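Bifunctional dTDP-4-dehydrorhamnose 3,5-epimerase/dTDP-4-dehydrorhamnose reductase (Arabidopsis thaliana, PDB 4QQR) catalyses the 3,5-epimerization of dTDP-4-dehydro-6-deoxy-glucose and the NADPH-dependent reduction that follows, yielding dTDP-beta-L-rhamnose for plant cell-wall biosynthesis. Local coordinates at residues Phe15-Lys20 with Ile37-Gly42; Phe65-Val70 with Ile109-Gly114; Asp238-Ser243 with Phe289-Asn294. All blocks are in the same frame, centred on the assembly; numbering follows the deposited sequence.

Contact 1: Phe15-Lys20 with Ile37-Gly42; sequences FLIYGK and ITYTYG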
ATOM      1  N   PHE A  15      -5.714  16.188  22.753  1.00 45.54           N
ATOM      2  CA  PHE A  15      -5.045  15.585  21.599  1.00 43.08           C
ATOM      3  C   PHE A  15      -4.281  14.334  21.938  1.00 45.84           C
ATOM      4  O   PHE A  15      -3.511  14.305  22.905  1.00 48.31           O
ATOM      5  CB  PHE A  15      -4.102  16.567  20.909  1.00 41.77           C
ATOM      6  CG  PHE A  15      -4.784  17.783  20.343  1.00 40.92           C
ATOM      7  CD1 PHE A  15      -6.162  17.852  20.252  1.00 43.20           C
ATOM      8  CD2 PHE A  15      -4.038  18.854  19.892  1.00 38.21           C
ATOM      9  CE1 PHE A  15      -6.784  18.968  19.726  1.00 43.66           C
ATOM     10  CE2 PHE A  15      -4.652  19.972  19.363  1.00 41.44           C
ATOM     11  CZ  PHE A  15      -6.025  20.033  19.279  1.00 40.11           C
ATOM     12  N   LEU A  16      -4.505  13.295  21.137  1.00 44.54           N
ATOM     13  CA  LEU A  16      -3.664  12.111  21.179  1.00 43.85           C
ATOM     14  C   LEU A  16      -2.610  12.282  20.088  1.00 45.22           C
ATOM     15  O   LEU A  16      -2.939  12.530  18.931  1.00 44.58           O
ATOM     16  CB  LEU A  16      -4.488  10.836  20.974  1.00 42.89           C
ATOM     17  CG  LEU A  16      -3.728   9.499  21.003  1.00 48.13           C
ATOM     18  CD1 LEU A  16      -3.001   9.295  22.333  1.00 46.69           C
ATOM     19  CD2 LEU A  16      -4.665   8.315  20.712  1.00 49.19           C
ATOM     20  N   ILE A  17      -1.340  12.195  20.466  1.00 45.49           N
ATOM     21  CA  ILE A  17      -0.253  12.398  19.519  1.00 45.40           C
ATOM     22  C   ILE A  17       0.625  11.155  19.427  1.00 46.53           C
ATOM     23  O   ILE A  17       0.971  10.556  20.441  1.00 48.73           O
ATOM     24  CB  ILE A  17       0.593  13.628  19.904  1.00 45.72           C
ATOM     25  CG1 ILE A  17      -0.296  14.882  19.946  1.00 43.53           C
ATOM     26  CG2 ILE A  17       1.745  13.806  18.931  1.00 44.02           C
ATOM     27  CD1 ILE A  17       0.373  16.115  20.557  1.00 45.93           C
ATOM     28  N   TYR A  18       0.969  10.756  18.209  1.00 46.69           N
ATOM     29  CA  TYR A  18       1.885   9.635  18.018  1.00 47.03           C
ATOM     30  C   TYR A  18       3.233  10.105  17.493  1.00 47.74           C
ATOM     31  O   TYR A  18       3.297  10.919  16.576  1.00 47.35           O
ATOM     32  CB  TYR A  18       1.260   8.535  17.139  1.00 46.67           C
ATOM     33  CG  TYR A  18       0.243   7.727  17.914  1.00 47.26           C
ATOM     34  CD1 TYR A  18      -1.101   8.088  17.919  1.00 46.16           C
ATOM     35  CD2 TYR A  18       0.635   6.641  18.690  1.00 45.50           C
ATOM     36  CE1 TYR A  18      -2.034   7.368  18.651  1.00 46.29           C
ATOM     37  CE2 TYR A  18      -0.288   5.919  19.432  1.00 51.03           C
ATOM     38  CZ  TYR A  18      -1.621   6.285  19.403  1.00 50.50           C
ATOM     39  OH  TYR A  18      -2.544   5.572  20.130  1.00 51.93           O
ATOM     40  N   GLY A  19       4.303   9.621  18.121  1.00 53.93           N
ATOM     41  CA  GLY A  19       5.661  10.000  17.767  1.00 48.57           C
ATOM     42  C   GLY A  19       6.338  11.019  18.672  1.00 55.46           C
ATOM     43  O   GLY A  19       6.841  12.027  18.173  1.00 59.80           O
ATOM     44  N   LYS A  20       6.382  10.783  19.986  1.00 58.02           N
ATOM     45  CA  LYS A  20       7.131  11.699  20.868  1.00 58.36           C
ATOM     46  C   LYS A  20       8.630  11.649  20.561  1.00 59.62           C
ATOM     47  O   LYS A  20       9.344  12.650  20.665  1.00 60.48           O
ATOM     48  CB  LYS A  20       6.861  11.438  22.362  1.00 58.43           C
ATOM     49  CG  LYS A  20       7.482  10.177  22.974  1.00 61.13           C
ATOM     50  CD  LYS A  20       7.274  10.130  24.498  1.00 55.36           C
ATOM     51  CE  LYS A  20       7.779  11.418  25.163  1.00 65.24           C
ATOM     52  NZ  LYS A  20       7.657  11.449  26.664  1.00 69.30           N
ATOM     53  N   ILE A  37      -3.331  23.240  25.762  1.00 44.54           N
ATOM     54  CA  ILE A  37      -4.140  22.126  25.295  1.00 47.05           C
ATOM     55  C   ILE A  37      -3.708  20.808  25.942  1.00 46.24           C
ATOM     56  O   ILE A  37      -2.527  20.422  25.905  1.00 45.93           O
ATOM     57  CB  ILE A  37      -4.072  21.958  23.759  1.00 50.32           C
ATOM     58  CG1 ILE A  37      -4.430  23.263  23.049  1.00 48.01           C
ATOM     59  CG2 ILE A  37      -4.972  20.798  23.292  1.00 42.50           C
ATOM     60  CD1 ILE A  37      -4.399  23.145  21.537  1.00 44.84           C
ATOM     61  N   THR A  38      -4.673  20.107  26.515  1.00 41.24           N
ATOM     62  CA  THR A  38      -4.414  18.782  27.039  1.00 45.53           C
ATOM     63  C   THR A  38      -4.017  17.828  25.906  1.00 48.85           C
ATOM     64  O   THR A  38      -4.768  17.639  24.945  1.00 48.98           O
ATOM     65  CB  THR A  38      -5.650  18.251  27.763  1.00 45.56           C
ATOM     66  OG1 THR A  38      -5.944  19.116  28.870  1.00 42.23           O
ATOM     67  CG2 THR A  38      -5.434  16.818  28.245  1.00 41.15           C
ATOM     68  N   TYR A  39      -2.832  17.241  26.011  1.00 46.16           N
ATOM     69  CA  TYR A  39      -2.385  16.293  25.002  1.00 48.30           C
ATOM     70  C   TYR A  39      -1.746  15.096  25.672  1.00 47.90           C
ATOM     71  O   TYR A  39      -1.289  15.193  26.799  1.00 50.24           O
ATOM     72  CB  TYR A  39      -1.358  16.941  24.088  1.00 47.88           C
ATOM     73  CG  TYR A  39      -0.006  17.068  24.745  1.00 48.34           C
ATOM     74  CD1 TYR A  39       0.231  18.049  25.704  1.00 50.07           C
ATOM     75  CD2 TYR A  39       1.034  16.205  24.412  1.00 48.77           C
ATOM     76  CE1 TYR A  39       1.471  18.165  26.319  1.00 51.31           C
ATOM     77  CE2 TYR A  39       2.270  16.313  25.012  1.00 47.24           C
ATOM     78  CZ  TYR A  39       2.481  17.291  25.965  1.00 52.36           C
ATOM     79  OH  TYR A  39       3.710  17.405  26.564  1.00 61.52           O
ATOM     80  N   THR A  40      -1.682  13.974  24.968  1.00 49.10           N
ATOM     81  CA  THR A  40      -0.999  12.798  25.499  1.00 45.02           C
ATOM     82  C   THR A  40      -0.289  12.083  24.358  1.00 46.05           C
ATOM     83  O   THR A  40      -0.795  12.049  23.243  1.00 48.92           O
ATOM     84  CB  THR A  40      -1.986  11.854  26.217  1.00 48.18           C
ATOM     85  OG1 THR A  40      -2.640  12.566  27.276  1.00 52.35           O
ATOM     86  CG2 THR A  40      -1.278  10.632  26.792  1.00 48.68           C
ATOM     87  N   TYR A  41       0.902  11.554  24.618  1.00 48.81           N
ATOM     88  CA  TYR A  41       1.612  10.750  23.627  1.00 47.60           C
ATOM     89  C   TYR A  41       1.136   9.312  23.743  1.00 50.84           C
ATOM     90  O   TYR A  41       0.998   8.790  24.847  1.00 55.17           O
ATOM     91  CB  TYR A  41       3.131  10.818  23.830  1.00 49.18           C
ATOM     92  CG  TYR A  41       3.772  12.157  23.491  1.00 50.62           C
ATOM     93  CD1 TYR A  41       3.628  12.719  22.228  1.00 48.12           C
ATOM     94  CD2 TYR A  41       4.545  12.841  24.428  1.00 51.90           C
ATOM     95  CE1 TYR A  41       4.218  13.936  21.909  1.00 46.78           C
ATOM     96  CE2 TYR A  41       5.145  14.060  24.119  1.00 52.24           C
ATOM     97  CZ  TYR A  41       4.974  14.603  22.851  1.00 52.56           C
ATOM     98  OH  TYR A  41       5.560  15.812  22.520  1.00 48.64           O
ATOM     99  N   GLY A  42       0.873   8.672  22.608  1.00 52.79           N
ATOM    100  CA  GLY A  42       0.358   7.313  22.619  1.00 53.87           C
ATOM    101  C   GLY A  42       1.391   6.264  22.984  1.00 56.95           C
ATOM    102  O   GLY A  42       2.449   6.169  22.354  1.00 55.80           O
TER
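The Tyr41 ring has a neighbour on both faces. Lys20 CB lies over its centre in a CH-pi contact, 3.3 Å from the Tyr41 ring centroid. Tyr39 CE2 lies over the opposite face, offset toward the rim. Ile17 O meets the ring edge. The Lys20 chain bends at chi3 (-54°), which leaves Lys20 CE 3.6 Å from Tyr41 CD2. The two side chains cross at about a right angle. On the Phe15 ring, Ile37 CG2 sits over the centre, 4.0 Å from the centroid. Gly42 N lies over one face of the Tyr18 ring, and Tyr18 CE2 is 3.5 Å from Gly42 CA. Four backbone hydrogen bonds join the parallel strands: Phe15 N to Thr38 O, Thr40 N to Phe15 O, Ile17 N to Thr40 O and Gly42 N to Ile17 O. This is a beta-alpha-beta crossover of the Rossmann fold, with helix 23-34 as its connection. The Tyr41 hydroxyl bonds to Gly25 O, and that of Tyr39 to Glu33. Leu16 and Tyr18 meet helix 49-59 on the other side of the sheet. Strand 38-41 is an edge strand of the sheet within this chain, and strand 63-66 flanks strand 14-18 on its other side.

Contact 2: Phe65-Val70 with Ile109-Gly114; sequences FNAAGV and INYATG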
ATOM      1  N   PHE A  65      -3.186  12.867  16.328  1.00 42.69           N
ATOM      2  CA  PHE A  65      -2.111  13.357  15.469  1.00 42.33           C
ATOM      3  C   PHE A  65      -1.107  12.254  15.208  1.00 42.43           C
ATOM      4  O   PHE A  65      -0.564  11.666  16.137  1.00 45.56           O
ATOM      5  CB  PHE A  65      -1.411  14.543  16.125  1.00 39.75           C
ATOM      6  CG  PHE A  65      -2.237  15.788  16.147  1.00 39.36           C
ATOM      7  CD1 PHE A  65      -3.294  15.918  17.040  1.00 37.10           C
ATOM      8  CD2 PHE A  65      -1.951  16.844  15.280  1.00 41.17           C
ATOM      9  CE1 PHE A  65      -4.071  17.065  17.058  1.00 39.24           C
ATOM     10  CE2 PHE A  65      -2.722  18.008  15.291  1.00 39.43           C
ATOM     11  CZ  PHE A  65      -3.780  18.120  16.184  1.00 38.60           C
ATOM     12  N   ASN A  66      -0.871  11.961  13.941  1.00 40.71           N
ATOM     13  CA  ASN A  66       0.104  10.946  13.575  1.00 42.99           C
ATOM     14  C   ASN A  66       1.423  11.561  13.081  1.00 42.13           C
ATOM     15  O   ASN A  66       1.564  11.937  11.911  1.00 42.52           O
ATOM     16  CB  ASN A  66      -0.483  10.002  12.520  1.00 39.78           C
ATOM     17  CG  ASN A  66       0.568   9.084  11.914  1.00 43.53           C
ATOM     18  OD1 ASN A  66       1.519   8.681  12.586  1.00 41.39           O
ATOM     19  ND2 ASN A  66       0.403   8.757  10.637  1.00 43.10           N
ATOM     20  N   ALA A  67       2.395  11.661  13.972  1.00 41.33           N
ATOM     21  CA  ALA A  67       3.706  12.145  13.576  1.00 41.02           C
ATOM     22  C   ALA A  67       4.689  10.983  13.639  1.00 45.27           C
ATOM     23  O   ALA A  67       5.893  11.185  13.608  1.00 47.42           O
ATOM     24  CB  ALA A  67       4.142  13.275  14.470  1.00 38.38           C
ATOM     25  N   ALA A  68       4.153   9.762  13.692  1.00 45.39           N
ATOM     26  CA  ALA A  68       4.936   8.541  13.907  1.00 47.78           C
ATOM     27  C   ALA A  68       6.054   8.329  12.896  1.00 51.99           C
ATOM     28  O   ALA A  68       6.785   7.338  12.944  1.00 52.02           O
ATOM     29  CB  ALA A  68       4.029   7.313  13.956  1.00 48.68           C
ATOM     30  N   GLY A  69       6.185   9.262  11.972  1.00 56.73           N
ATOM     31  CA  GLY A  69       7.430   9.387  11.257  1.00 65.14           C
ATOM     32  C   GLY A  69       7.155   9.510   9.793  1.00 64.20           C
ATOM     33  O   GLY A  69       6.003   9.422   9.374  1.00 59.10           O
ATOM     34  N   VAL A  70       8.211   9.784   9.033  1.00 70.65           N
ATOM     35  CA  VAL A  70       9.478  10.218   9.617  1.00 67.75           C
ATOM     36  C   VAL A  70       9.531  11.703   9.325  1.00 69.60           C
ATOM     37  O   VAL A  70       9.013  12.145   8.296  1.00 71.07           O
ATOM     38  CB  VAL A  70      10.690   9.483   8.988  1.00 71.08           C
ATOM     39  CG1 VAL A  70      11.951  10.343   9.012  1.00 70.07           C
ATOM     40  CG2 VAL A  70      10.931   8.153   9.696  1.00 74.29           C
ATOM     41  N   ILE A 109      -4.914  13.842  12.063  1.00 43.85           N
ATOM     42  CA  ILE A 109      -3.975  14.677  11.333  1.00 39.91           C
ATOM     43  C   ILE A 109      -2.754  13.841  11.009  1.00 41.19           C
ATOM     44  O   ILE A 109      -1.965  13.511  11.894  1.00 41.00           O
ATOM     45  CB  ILE A 109      -3.548  15.873  12.163  1.00 34.87           C
ATOM     46  CG1 ILE A 109      -4.781  16.697  12.561  1.00 37.51           C
ATOM     47  CG2 ILE A 109      -2.539  16.702  11.395  1.00 36.38           C
ATOM     48  CD1 ILE A 109      -5.538  17.334  11.381  1.00 35.79           C
ATOM     49  N   ASN A 110      -2.611  13.488   9.739  1.00 41.44           N
ATOM     50  CA  ASN A 110      -1.497  12.661   9.285  1.00 41.34           C
ATOM     51  C   ASN A 110      -0.393  13.489   8.582  1.00 40.95           C
ATOM     52  O   ASN A 110      -0.564  13.957   7.458  1.00 41.87           O
ATOM     53  CB  ASN A 110      -2.047  11.531   8.404  1.00 40.31           C
ATOM     54  CG  ASN A 110      -0.967  10.635   7.840  1.00 42.08           C
ATOM     55  OD1 ASN A 110      -0.227   9.995   8.580  1.00 45.06           O
ATOM     56  ND2 ASN A 110      -0.909  10.543   6.514  1.00 44.73           N
ATOM     57  N   TYR A 111       0.718  13.691   9.283  1.00 37.34           N
ATOM     58  CA  TYR A 111       1.902  14.327   8.734  1.00 31.92           C
ATOM     59  C   TYR A 111       2.584  13.383   7.757  1.00 39.06           C
ATOM     60  O   TYR A 111       2.881  12.240   8.082  1.00 42.18           O
ATOM     61  CB  TYR A 111       2.848  14.715   9.875  1.00 32.68           C
ATOM     62  CG  TYR A 111       2.226  15.746  10.788  1.00 37.88           C
ATOM     63  CD1 TYR A 111       2.210  17.099  10.441  1.00 35.24           C
ATOM     64  CD2 TYR A 111       1.591  15.367  11.958  1.00 37.64           C
ATOM     65  CE1 TYR A 111       1.618  18.032  11.253  1.00 35.89           C
ATOM     66  CE2 TYR A 111       0.992  16.299  12.776  1.00 37.04           C
ATOM     67  CZ  TYR A 111       1.010  17.627  12.423  1.00 39.47           C
ATOM     68  OH  TYR A 111       0.419  18.548  13.251  1.00 41.06           O
ATOM     69  N   ALA A 112       2.817  13.854   6.541  1.00 43.13           N
ATOM     70  CA  ALA A 112       3.325  12.987   5.483  1.00 44.75           C
ATOM     71  C   ALA A 112       4.222  13.808   4.575  1.00 43.21           C
ATOM     72  O   ALA A 112       4.684  14.872   4.975  1.00 39.52           O
ATOM     73  CB  ALA A 112       2.172  12.340   4.698  1.00 39.78           C
ATOM     74  N   THR A 113       4.438  13.335   3.350  1.00 44.18           N
ATOM     75  CA  THR A 113       5.499  13.882   2.508  1.00 43.51           C
ATOM     76  C   THR A 113       5.044  14.429   1.160  1.00 44.08           C
ATOM     77  O   THR A 113       4.126  13.898   0.532  1.00 41.10           O
ATOM     78  CB  THR A 113       6.589  12.829   2.249  1.00 44.38           C
ATOM     79  OG1 THR A 113       7.668  13.438   1.530  1.00 47.37           O
ATOM     80  CG2 THR A 113       6.026  11.640   1.452  1.00 39.34           C
ATOM     81  N   GLY A 114       5.709  15.489   0.714  1.00 40.08           N
ATOM     82  CA  GLY A 114       5.431  16.036  -0.597  1.00 38.74           C
ATOM     83  C   GLY A 114       6.509  15.610  -1.560  1.00 40.38           C
ATOM     84  O   GLY A 114       6.443  15.891  -2.760  1.00 38.99           O
TER
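The Asn66 and Asn110 side chains run alongside each other in the same direction, with their amide planes 17° apart. Both have CG anti to the backbone N (chi1 169° and 178°), which keeps the amides neighbours on one face of the sheet. Asn66 ND2 donates to Asn110 OD1, but the modelled length is too short to be trusted in detail. On the other face, Ile109 CG1 lies over the Phe65 ring toward its rim, 4.0 Å from the centroid. The edge of the same ring meets Tyr111, with Phe65 CD2 3.6 Å from Tyr111 OH. The Tyr111 ring presents its own edge to Asn66 O, and Ala67 CB is 4.1 Å from Tyr111 CD2. Between the backbones, Asn66 N bonds to Ile109 O at 2.8 Å. Tyr111 N reaches Asn66 O at a longer 3.3 Å.

Further out, Asn66 OD1 accepts from Ala68 N at 3.1 Å, closing an Asx turn at the strand end. Asn110 ND2 has a weak bond to Thr163 OG1 on the next strand, and Ser207 holds the Tyr111 hydroxyl.

If the doubtful bond holds, both ends of the Asn66 amide are used, which would probably limit its rotation and link the end of strand 63-66 to the middle of strand 107-113. Gly69, Val70 and Tyr111 belong to the NADPH site by similarity, consistent with shaping the cofactor side.

Contact 3: Asp238-Ser243 with Phe289-Asn294; sequences DYIDPS and FVFEPN
Tyr239 lays one face of its ring against Phe291 CB, toward the rim. With Tyr239 CG anti to the carbonyl carbon (chi1 -77°), this atom comes to 3.7 Å from Phe291 CB. Phe291 CG has the same setting on its own backbone, at -66°. The two side chains cross at about a right angle. Their ring planes lie 32° apart with centroids 5.7 Å apart, an oblique arrangement. Ile240 CG2 meets the edge of the Phe291 ring, 4.3 Å from Phe291 CD1.

Glu292 runs alongside Tyr239 in the same direction. Its chain is straight at chi2, which carries CD onward from the backbone, and Glu292 CG is 4.0 Å from Tyr239 CE2. One water joins the two polar ends. It lies in the plane of the tyrosine ring, 2.7 Å from Tyr239 OH, and donates to Glu292 OE2, also at 2.7 Å.

An alanine in place of Tyr239 would probably leave Phe291 CB without its aromatic cover and the water without its phenol partner, so that the Glu292 carboxylate could turn more freely.

This is surface packing of two helix ends, helix 229-239 against helix 282-291. Tyr239 also rests on Ile287 of the second helix. Phe291 is buried against Leu286 and against Ile181 of helix 180-186. Asn294 ND2 bonds to Ser172 O, tying the C-terminal tail to a loop.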
ATOM      1  N   ASP A 238      24.381  36.027   5.883  1.00 51.43           N
ATOM      2  CA  ASP A 238      24.213  37.421   6.296  1.00 53.10           C
ATOM      3  C   ASP A 238      23.567  37.516   7.655  1.00 54.68           C
ATOM      4  O   ASP A 238      23.634  38.555   8.319  1.00 54.79           O
ATOM      5  CB  ASP A 238      23.388  38.236   5.289  1.00 52.81           C
ATOM      6  CG  ASP A 238      23.925  38.156   3.878  1.00 48.17           C
ATOM      7  OD1 ASP A 238      25.149  37.967   3.705  1.00 46.94           O
ATOM      8  OD2 ASP A 238      23.098  38.269   2.949  1.00 47.35           O
ATOM      9  N   TYR A 239      22.926  36.437   8.073  1.00 55.24           N
ATOM     10  CA  TYR A 239      22.249  36.476   9.357  1.00 58.32           C
ATOM     11  C   TYR A 239      23.050  35.823  10.472  1.00 60.97           C
ATOM     12  O   TYR A 239      23.142  36.371  11.572  1.00 67.83           O
ATOM     13  CB  TYR A 239      20.840  35.888   9.272  1.00 55.45           C
ATOM     14  CG  TYR A 239      19.828  36.814   8.628  1.00 55.98           C
ATOM     15  CD1 TYR A 239      19.651  36.826   7.251  1.00 54.68           C
ATOM     16  CD2 TYR A 239      19.050  37.674   9.396  1.00 53.52           C
ATOM     17  CE1 TYR A 239      18.725  37.668   6.658  1.00 54.47           C
ATOM     18  CE2 TYR A 239      18.117  38.517   8.809  1.00 52.74           C
ATOM     19  CZ  TYR A 239      17.963  38.509   7.438  1.00 51.14           C
ATOM     20  OH  TYR A 239      17.048  39.336   6.834  1.00 48.39           O
ATOM     21  N   ILE A 240      23.640  34.666  10.209  1.00 56.69           N
ATOM     22  CA  ILE A 240      24.271  33.959  11.310  1.00 62.05           C
ATOM     23  C   ILE A 240      25.808  33.934  11.240  1.00 64.14           C
ATOM     24  O   ILE A 240      26.480  34.180  12.240  1.00 60.56           O
ATOM     25  CB  ILE A 240      23.616  32.549  11.573  1.00 63.65           C
ATOM     26  CG1 ILE A 240      24.522  31.412  11.107  1.00 63.73           C
ATOM     27  CG2 ILE A 240      22.202  32.460  10.978  1.00 57.36           C
ATOM     28  CD1 ILE A 240      25.389  30.789  12.224  1.00 66.60           C
ATOM     29  N   ASP A 241      26.373  33.660  10.071  1.00 63.68           N
ATOM     30  CA  ASP A 241      27.823  33.626   9.967  1.00 62.36           C
ATOM     31  C   ASP A 241      28.300  34.266   8.665  1.00 61.02           C
ATOM     32  O   ASP A 241      28.283  33.622   7.614  1.00 59.65           O
ATOM     33  CB  ASP A 241      28.329  32.185  10.090  1.00 64.33           C
ATOM     34  CG  ASP A 241      29.846  32.100  10.156  1.00 66.68           C
ATOM     35  OD1 ASP A 241      30.452  32.855  10.954  1.00 68.38           O
ATOM     36  OD2 ASP A 241      30.431  31.290   9.399  1.00 64.53           O
ATOM     37  N   PRO A 242      28.715  35.549   8.737  1.00 62.83           N
ATOM     38  CA  PRO A 242      29.192  36.315   7.571  1.00 60.73           C
ATOM     39  C   PRO A 242      30.441  35.703   6.943  1.00 63.29           C
ATOM     40  O   PRO A 242      30.729  35.934   5.758  1.00 63.99           O
ATOM     41  CB  PRO A 242      29.489  37.696   8.161  1.00 55.76           C
ATOM     42  CG  PRO A 242      28.594  37.791   9.361  1.00 57.01           C
ATOM     43  CD  PRO A 242      28.596  36.400   9.936  1.00 61.81           C
ATOM     44  N   SER A 243      31.147  34.900   7.735  1.00 62.71           N
ATOM     45  CA  SER A 243      32.373  34.245   7.305  1.00 61.44           C
ATOM     46  C   SER A 243      32.105  32.911   6.623  1.00 62.24           C
ATOM     47  O   SER A 243      33.043  32.167   6.345  1.00 60.51           O
ATOM     48  CB  SER A 243      33.282  34.036   8.509  1.00 61.20           C
ATOM     49  OG  SER A 243      33.174  35.142   9.384  1.00 65.84           O
ATOM     50  N   PHE A 289      10.684  33.842  10.913  1.00 45.45           N
ATOM     51  CA  PHE A 289      10.595  32.757  11.887  1.00 46.83           C
ATOM     52  C   PHE A 289      11.925  32.116  12.181  1.00 48.32           C
ATOM     53  O   PHE A 289      12.115  31.539  13.258  1.00 51.03           O
ATOM     54  CB  PHE A 289       9.624  31.671  11.422  1.00 44.51           C
ATOM     55  CG  PHE A 289       8.192  32.095  11.435  1.00 45.58           C
ATOM     56  CD1 PHE A 289       7.449  32.016  12.607  1.00 43.79           C
ATOM     57  CD2 PHE A 289       7.587  32.571  10.282  1.00 42.13           C
ATOM     58  CE1 PHE A 289       6.130  32.404  12.620  1.00 45.75           C
ATOM     59  CE2 PHE A 289       6.268  32.959  10.288  1.00 44.75           C
ATOM     60  CZ  PHE A 289       5.534  32.878  11.450  1.00 45.90           C
ATOM     61  N   VAL A 290      12.840  32.193  11.220  1.00 47.22           N
ATOM     62  CA  VAL A 290      14.077  31.433  11.339  1.00 49.76           C
ATOM     63  C   VAL A 290      15.300  32.319  11.543  1.00 50.19           C
ATOM     64  O   VAL A 290      15.987  32.196  12.553  1.00 52.83           O
ATOM     65  CB  VAL A 290      14.273  30.461  10.153  1.00 46.21           C
ATOM     66  CG1 VAL A 290      15.574  29.698  10.304  1.00 44.58           C
ATOM     67  CG2 VAL A 290      13.092  29.496  10.075  1.00 46.70           C
ATOM     68  N   PHE A 291      15.547  33.226  10.603  1.00 50.84           N
ATOM     69  CA  PHE A 291      16.786  34.005  10.591  1.00 51.65           C
ATOM     70  C   PHE A 291      16.839  35.238  11.522  1.00 55.86           C
ATOM     71  O   PHE A 291      17.826  35.425  12.235  1.00 58.39           O
ATOM     72  CB  PHE A 291      17.147  34.383   9.157  1.00 52.30           C
ATOM     73  CG  PHE A 291      17.508  33.200   8.294  1.00 53.82           C
ATOM     74  CD1 PHE A 291      18.649  32.457   8.560  1.00 50.75           C
ATOM     75  CD2 PHE A 291      16.715  32.837   7.213  1.00 50.97           C
ATOM     76  CE1 PHE A 291      18.988  31.371   7.764  1.00 50.41           C
ATOM     77  CE2 PHE A 291      17.058  31.750   6.414  1.00 50.16           C
ATOM     78  CZ  PHE A 291      18.191  31.016   6.696  1.00 46.95           C
ATOM     79  N   GLU A 292      15.803  36.076  11.514  1.00 54.51           N
ATOM     80  CA  GLU A 292      15.772  37.250  12.399  1.00 57.67           C
ATOM     81  C   GLU A 292      15.844  36.954  13.911  1.00 60.53           C
ATOM     82  O   GLU A 292      16.543  37.662  14.636  1.00 62.64           O
ATOM     83  CB  GLU A 292      14.587  38.173  12.094  1.00 51.77           C
ATOM     84  CG  GLU A 292      14.851  39.147  10.969  1.00 59.16           C
ATOM     85  CD  GLU A 292      13.645  40.025  10.673  1.00 67.13           C
ATOM     86  OE1 GLU A 292      12.609  39.828  11.347  1.00 67.38           O
ATOM     87  OE2 GLU A 292      13.726  40.899   9.772  1.00 68.22           O
ATOM     88  N   PRO A 293      15.128  35.917  14.399  1.00 57.46           N
ATOM     89  CA  PRO A 293      15.301  35.641  15.833  1.00 60.05           C
ATOM     90  C   PRO A 293      16.519  34.748  16.103  1.00 59.93           C
ATOM     91  O   PRO A 293      16.584  34.057  17.118  1.00 58.01           O
ATOM     92  CB  PRO A 293      14.006  34.913  16.209  1.00 55.60           C
ATOM     93  CG  PRO A 293      13.604  34.205  14.947  1.00 57.40           C
ATOM     94  CD  PRO A 293      14.073  35.080  13.796  1.00 55.52           C
ATOM     95  N   ASN A 294      17.476  34.770  15.185  1.00 57.94           N
ATOM     96  CA  ASN A 294      18.732  34.073  15.383  1.00 56.50           C
ATOM     97  C   ASN A 294      19.966  34.933  15.046  1.00 64.96           C
ATOM     98  O   ASN A 294      21.063  34.400  14.879  1.00 69.82           O
ATOM     99  CB  ASN A 294      18.737  32.765  14.586  1.00 54.34           C
ATOM    100  CG  ASN A 294      18.234  31.586  15.399  1.00 61.36           C
ATOM    101  OD1 ASN A 294      17.828  31.741  16.550  1.00 68.14           O
ATOM    102  ND2 ASN A 294      18.259  30.402  14.806  1.00 56.61           N
TER
HETATM  103  O   HOH W   1      15.766  41.351   8.014  1.00 43.62           O

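How the contacts relate
From the N terminus, contact 1 comes first. It closes the loop through helix 23-34 by pairing strand 14-18 with strand 38-41. Contact 2 opens after contact 1 has closed, and its loop runs through helix 80-103 to strand 107-113. Contact 3 follows and brings together the ends of helices 229-239 and 282-291. The three are in series; none nests or crosses. Contacts 1 and 2 share one sheet and touch along strands 14-18 and 63-66. Phe15 packs on Phe65 there, and Tyr18 N probably bonds to Phe65 O at 2.7 Å. Contact 3 stands apart from the sheet, with its nearest atoms about 15 Å from contact 2.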